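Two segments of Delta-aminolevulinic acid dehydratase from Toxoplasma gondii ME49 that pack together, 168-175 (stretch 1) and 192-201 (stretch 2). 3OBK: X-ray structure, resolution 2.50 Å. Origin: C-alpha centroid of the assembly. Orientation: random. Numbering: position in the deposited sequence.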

ATOM      1  N   GLN A 168     -21.400 -15.673 -33.129  1.00 17.85           N
ATOM      2  CA  GLN A 168     -20.877 -16.932 -32.640  1.00 17.43           C
ATOM      3  C   GLN A 168     -21.265 -17.196 -31.214  1.00 16.98           C
ATOM      4  O   GLN A 168     -21.725 -18.304 -30.903  1.00 16.84           O
ATOM      5  CB  GLN A 168     -19.355 -17.011 -32.735  1.00 17.22           C
ATOM      6  CG  GLN A 168     -18.807 -18.400 -32.377  1.00 17.22           C
ATOM      7  CD  GLN A 168     -17.311 -18.477 -32.439  1.00 17.03           C
ATOM      8  OE1 GLN A 168     -16.632 -17.456 -32.428  1.00 17.29           O
ATOM      9  NE2 GLN A 168     -16.784 -19.688 -32.515  1.00 15.03           N
ATOM     10  N   ALA A 169     -21.067 -16.213 -30.344  1.00 16.29           N
ATOM     11  CA  ALA A 169     -21.427 -16.408 -28.923  1.00 16.26           C
ATOM     12  C   ALA A 169     -22.924 -16.689 -28.731  1.00 16.36           C
ATOM     13  O   ALA A 169     -23.278 -17.480 -27.870  1.00 15.89           O
ATOM     14  CB  ALA A 169     -20.965 -15.209 -28.012  1.00 15.18           C
ATOM     15  N   ILE A 170     -23.791 -16.049 -29.519  1.00 16.86           N
ATOM     16  CA  ILE A 170     -25.230 -16.285 -29.392  1.00 17.80           C
ATOM     17  C   ILE A 170     -25.575 -17.746 -29.820  1.00 18.20           C
ATOM     18  O   ILE A 170     -26.236 -18.471 -29.090  1.00 18.91           O
ATOM     19  CB  ILE A 170     -26.077 -15.207 -30.161  1.00 18.43           C
ATOM     20  CG1 ILE A 170     -26.134 -13.889 -29.353  1.00 19.09           C
ATOM     21  CG2 ILE A 170     -27.493 -15.685 -30.394  1.00 17.32           C
ATOM     22  CD1 ILE A 170     -26.545 -12.641 -30.145  1.00 17.47           C
ATOM     23  N   THR A 171     -25.071 -18.180 -30.962  1.00 17.70           N
ATOM     24  CA  THR A 171     -25.276 -19.532 -31.419  1.00 18.32           C
ATOM     25  C   THR A 171     -24.882 -20.594 -30.393  1.00 18.13           C
ATOM     26  O   THR A 171     -25.607 -21.575 -30.194  1.00 19.06           O
ATOM     27  CB  THR A 171     -24.491 -19.794 -32.724  1.00 18.25           C
ATOM     28  OG1 THR A 171     -24.864 -18.821 -33.711  1.00 18.94           O
ATOM     29  CG2 THR A 171     -24.819 -21.144 -33.259  1.00 18.21           C
ATOM     30  N   LEU A 172     -23.737 -20.409 -29.745  1.00 17.97           N
ATOM     31  CA  LEU A 172     -23.225 -21.369 -28.755  1.00 17.44           C
ATOM     32  C   LEU A 172     -24.029 -21.350 -27.456  1.00 18.01           C
ATOM     33  O   LEU A 172     -24.375 -22.402 -26.900  1.00 18.00           O
ATOM     34  CB  LEU A 172     -21.774 -21.043 -28.464  1.00 16.97           C
ATOM     35  CG  LEU A 172     -20.790 -21.232 -29.629  1.00 16.85           C
ATOM     36  CD1 LEU A 172     -19.408 -20.831 -29.142  1.00 16.10           C
ATOM     37  CD2 LEU A 172     -20.787 -22.666 -30.172  1.00 15.56           C
ATOM     38  N   ALA A 173     -24.349 -20.142 -26.998  1.00 18.31           N
ATOM     39  CA  ALA A 173     -25.237 -19.957 -25.869  1.00 19.11           C
ATOM     40  C   ALA A 173     -26.560 -20.657 -26.164  1.00 20.65           C
ATOM     41  O   ALA A 173     -27.040 -21.472 -25.358  1.00 20.32           O
ATOM     42  CB  ALA A 173     -25.473 -18.484 -25.609  1.00 18.65           C
ATOM     43  N   ARG A 174     -27.137 -20.364 -27.330  1.00 21.52           N
ATOM     44  CA  ARG A 174     -28.443 -20.945 -27.654  1.00 23.28           C
ATOM     45  C   ARG A 174     -28.369 -22.473 -27.714  1.00 22.92           C
ATOM     46  O   ARG A 174     -29.341 -23.134 -27.368  1.00 22.88           O
ATOM     47  CB  ARG A 174     -29.021 -20.396 -28.970  1.00 23.96           C
ATOM     48  CG  ARG A 174     -29.840 -19.137 -28.845  1.00 26.66           C
ATOM     49  CD  ARG A 174     -30.190 -18.650 -30.238  1.00 32.02           C
ATOM     50  NE  ARG A 174     -30.814 -17.322 -30.294  1.00 35.81           N
ATOM     51  CZ  ARG A 174     -30.852 -16.543 -31.389  1.00 39.05           C
ATOM     52  NH1 ARG A 174     -30.276 -16.922 -32.536  1.00 39.34           N
ATOM     53  NH2 ARG A 174     -31.451 -15.352 -31.338  1.00 40.68           N
ATOM     54  N   ALA A 175     -27.221 -23.008 -28.152  1.00 22.04           N
ATOM     55  CA  ALA A 175     -27.036 -24.473 -28.259  1.00 22.30           C
ATOM     56  C   ALA A 175     -26.993 -25.162 -26.913  1.00 21.88           C
ATOM     57  O   ALA A 175     -27.228 -26.357 -26.834  1.00 23.02           O
ATOM     58  CB  ALA A 175     -25.772 -24.832 -29.078  1.00 21.29           C
ATOM     59  N   ALA A 192     -19.242  -6.289 -25.775  1.00 13.18           N
ATOM     60  CA  ALA A 192     -20.115  -6.378 -26.928  1.00 13.34           C
ATOM     61  C   ALA A 192     -20.840  -7.706 -26.869  1.00 13.51           C
ATOM     62  O   ALA A 192     -22.071  -7.779 -27.111  1.00 13.97           O
ATOM     63  CB  ALA A 192     -19.327  -6.236 -28.231  1.00 12.33           C
ATOM     64  N   ILE A 193     -20.089  -8.758 -26.546  1.00 12.80           N
ATOM     65  CA  ILE A 193     -20.685 -10.093 -26.443  1.00 12.80           C
ATOM     66  C   ILE A 193     -21.670 -10.109 -25.291  1.00 12.96           C
ATOM     67  O   ILE A 193     -22.747 -10.642 -25.405  1.00 13.07           O
ATOM     68  CB  ILE A 193     -19.643 -11.207 -26.251  1.00 11.69           C
ATOM     69  CG1 ILE A 193     -18.817 -11.344 -27.535  1.00 12.27           C
ATOM     70  CG2 ILE A 193     -20.364 -12.477 -25.909  1.00  9.49           C
ATOM     71  CD1 ILE A 193     -17.436 -11.975 -27.458  1.00  9.33           C
ATOM     72  N   ARG A 194     -21.303  -9.481 -24.188  1.00 13.43           N
ATOM     73  CA  ARG A 194     -22.170  -9.456 -23.022  1.00 14.18           C
ATOM     74  C   ARG A 194     -23.559  -8.876 -23.352  1.00 15.65           C
ATOM     75  O   ARG A 194     -24.563  -9.420 -22.923  1.00 15.58           O
ATOM     76  CB  ARG A 194     -21.511  -8.655 -21.899  1.00 13.61           C
ATOM     77  CG  ARG A 194     -22.302  -8.638 -20.584  1.00 14.05           C
ATOM     78  CD  ARG A 194     -22.323  -9.996 -19.884  1.00 13.99           C
ATOM     79  NE  ARG A 194     -23.433 -10.836 -20.316  1.00 12.86           N
ATOM     80  CZ  ARG A 194     -23.474 -12.155 -20.182  1.00 14.44           C
ATOM     81  NH1 ARG A 194     -24.525 -12.820 -20.627  1.00 15.45           N
ATOM     82  NH2 ARG A 194     -22.467 -12.822 -19.615  1.00 14.73           N
ATOM     83  N   GLU A 195     -23.593  -7.788 -24.120  1.00 16.67           N
ATOM     84  CA  GLU A 195     -24.822  -7.051 -24.362  1.00 18.41           C
ATOM     85  C   GLU A 195     -25.676  -7.801 -25.339  1.00 18.77           C
ATOM     86  O   GLU A 195     -26.889  -7.837 -25.172  1.00 19.43           O
ATOM     87  CB  GLU A 195     -24.533  -5.659 -24.917  1.00 19.39           C
ATOM     88  CG  GLU A 195     -25.704  -4.706 -24.816  1.00 23.49           C
ATOM     89  CD  GLU A 195     -25.416  -3.300 -25.386  1.00 27.79           C
ATOM     90  OE1 GLU A 195     -24.684  -2.530 -24.722  1.00 29.62           O
ATOM     91  OE2 GLU A 195     -25.967  -2.964 -26.469  1.00 30.53           O
ATOM     92  N   SER A 196     -25.032  -8.381 -26.351  1.00 18.37           N
ATOM     93  CA  SER A 196     -25.674  -9.250 -27.321  1.00 19.04           C
ATOM     94  C   SER A 196     -26.344 -10.426 -26.636  1.00 18.82           C
ATOM     95  O   SER A 196     -27.524 -10.717 -26.894  1.00 19.66           O
ATOM     96  CB  SER A 196     -24.645  -9.785 -28.325  1.00 18.94           C
ATOM     97  OG  SER A 196     -24.000  -8.722 -29.009  1.00 21.14           O
ATOM     98  N   LEU A 197     -25.592 -11.099 -25.774  1.00 17.60           N
ATOM     99  CA  LEU A 197     -26.136 -12.190 -25.004  1.00 17.70           C
ATOM    100  C   LEU A 197     -27.377 -11.741 -24.233  1.00 18.53           C
ATOM    101  O   LEU A 197     -28.398 -12.406 -24.247  1.00 18.74           O
ATOM    102  CB  LEU A 197     -25.087 -12.761 -24.042  1.00 16.72           C
ATOM    103  CG  LEU A 197     -23.970 -13.579 -24.697  1.00 15.73           C
ATOM    104  CD1 LEU A 197     -22.918 -13.984 -23.686  1.00 14.11           C
ATOM    105  CD2 LEU A 197     -24.507 -14.819 -25.381  1.00 16.37           C
ATOM    106  N   ASP A 198     -27.285 -10.596 -23.579  1.00 18.96           N
ATOM    107  CA  ASP A 198     -28.327 -10.154 -22.676  1.00 19.85           C
ATOM    108  C   ASP A 198     -29.564  -9.718 -23.440  1.00 21.38           C
ATOM    109  O   ASP A 198     -30.680  -9.981 -23.028  1.00 21.69           O
ATOM    110  CB  ASP A 198     -27.803  -9.024 -21.808  1.00 19.57           C
ATOM    111  CG  ASP A 198     -26.716  -9.475 -20.858  1.00 18.67           C
ATOM    112  OD1 ASP A 198     -26.316 -10.667 -20.858  1.00 16.80           O
ATOM    113  OD2 ASP A 198     -26.267  -8.627 -20.086  1.00 18.58           O
ATOM    114  N   MET A 199     -29.366  -9.070 -24.572  1.00 22.46           N
ATOM    115  CA  MET A 199     -30.493  -8.717 -25.413  1.00 24.21           C
ATOM    116  C   MET A 199     -31.182  -9.952 -25.976  1.00 24.43           C
ATOM    117  O   MET A 199     -32.367  -9.891 -26.285  1.00 24.79           O
ATOM    118  CB  MET A 199     -30.063  -7.817 -26.561  1.00 24.82           C
ATOM    119  CG  MET A 199     -29.809  -6.388 -26.161  1.00 27.23           C
ATOM    120  SD  MET A 199     -29.256  -5.401 -27.574  1.00 34.39           S
ATOM    121  CE  MET A 199     -27.971  -6.420 -28.300  1.00 30.73           C
ATOM    122  N   GLU A 200     -30.466 -11.068 -26.117  1.00 24.25           N
ATOM    123  CA  GLU A 200     -31.126 -12.270 -26.639  1.00 25.33           C
ATOM    124  C   GLU A 200     -31.733 -13.130 -25.553  1.00 25.46           C
ATOM    125  O   GLU A 200     -32.316 -14.163 -25.868  1.00 26.31           O
ATOM    126  CB  GLU A 200     -30.225 -13.107 -27.555  1.00 24.82           C
ATOM    127  CG  GLU A 200     -29.914 -12.439 -28.909  1.00 27.72           C
ATOM    128  CD  GLU A 200     -31.115 -12.284 -29.867  1.00 33.15           C
ATOM    129  OE1 GLU A 200     -32.230 -12.801 -29.580  1.00 35.38           O
ATOM    130  OE2 GLU A 200     -30.924 -11.630 -30.933  1.00 36.23           O
ATOM    131  N   GLY A 201     -31.644 -12.694 -24.295  1.00 25.12           N
ATOM    132  CA  GLY A 201     -32.224 -13.446 -23.179  1.00 25.30           C
ATOM    133  C   GLY A 201     -31.253 -14.416 -22.512  1.00 24.73           C
ATOM    134  O   GLY A 201     -31.644 -15.210 -21.656  1.00 25.18           O
TER

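Two helical segments of the same chain, 168-175 and 192-199, pack with their axes 9.5 Å apart at closest approach and 47° between their N-to-C directions. The contact is small, burying 319 Å² over both sides. It is made mainly by side chains. No hydrogen bond crosses it, and one salt bridge does. On the first helix the contacting residues are A169, I170, A173 and R174, the i, i+1, i+4, i+5 pattern of a single helical face.

The CA-to-CB bonds of A169 and A173 point toward the second helix, and L197 packs against both residues. Its CA-to-CB bond runs sideways, but with chi1 at -73° (m) and chi2 at 175° (t) its end comes nearer to the first helix. As a result L197 CD2 lies 3.8 Å from A173 CB and 3.8 Å from the carbonyl A169 O, and reaches I170 as well, 4.4 Å from I170 CG1. One methyl thus touches three residues spanning a full helical turn. Earlier in the second helix, I193, with chi1 at -68° (m), places I193 CG2 3.5 Å from A169 CB, the tightest apolar contact of the pair.

I170 also packs against L197. Its CA-to-CB bond too runs sideways, and its m,t conformation (chi1 -78°, chi2 162°) carries CD1 across to the second helix, where I170 CD1 lies 3.9 Å from S196 CB and 3.6 Å from E200 CG. The CA-to-CB bond of S196 points toward the first helix; its chi1 of -59° (m) turns the hydroxyl back along its own helix, where S196 OG donates to A192 O at 2.9 Å.

At the C-terminal end of the second helix the contact becomes polar. The CA-to-CB bond of R174 points sideways; chi1 is -88° (m), and chi2 and chi3 are both t, so the extended chain carries the guanidinium across to E200. R174 NH2 lies 3.2 Å from E200 OE1, a salt bridge, with the carboxylate oxygen at the guanidinium edge and near its plane. E200 is folded rather than extended, with chi1 -69° and chi2 -67° (both m); its other carboxylate oxygen, OE2, is hydrogen-bonded elsewhere in the structure. The aliphatic part of E200 meanwhile rests on I170, so one side chain serves both apolar and ionic contacts.

Immediately beyond, G201 closes the helix in a Schellman motif with phi at 92°. At these backbone angles a CB would jam against the carbonyl oxygen of E200, which calls for glycine.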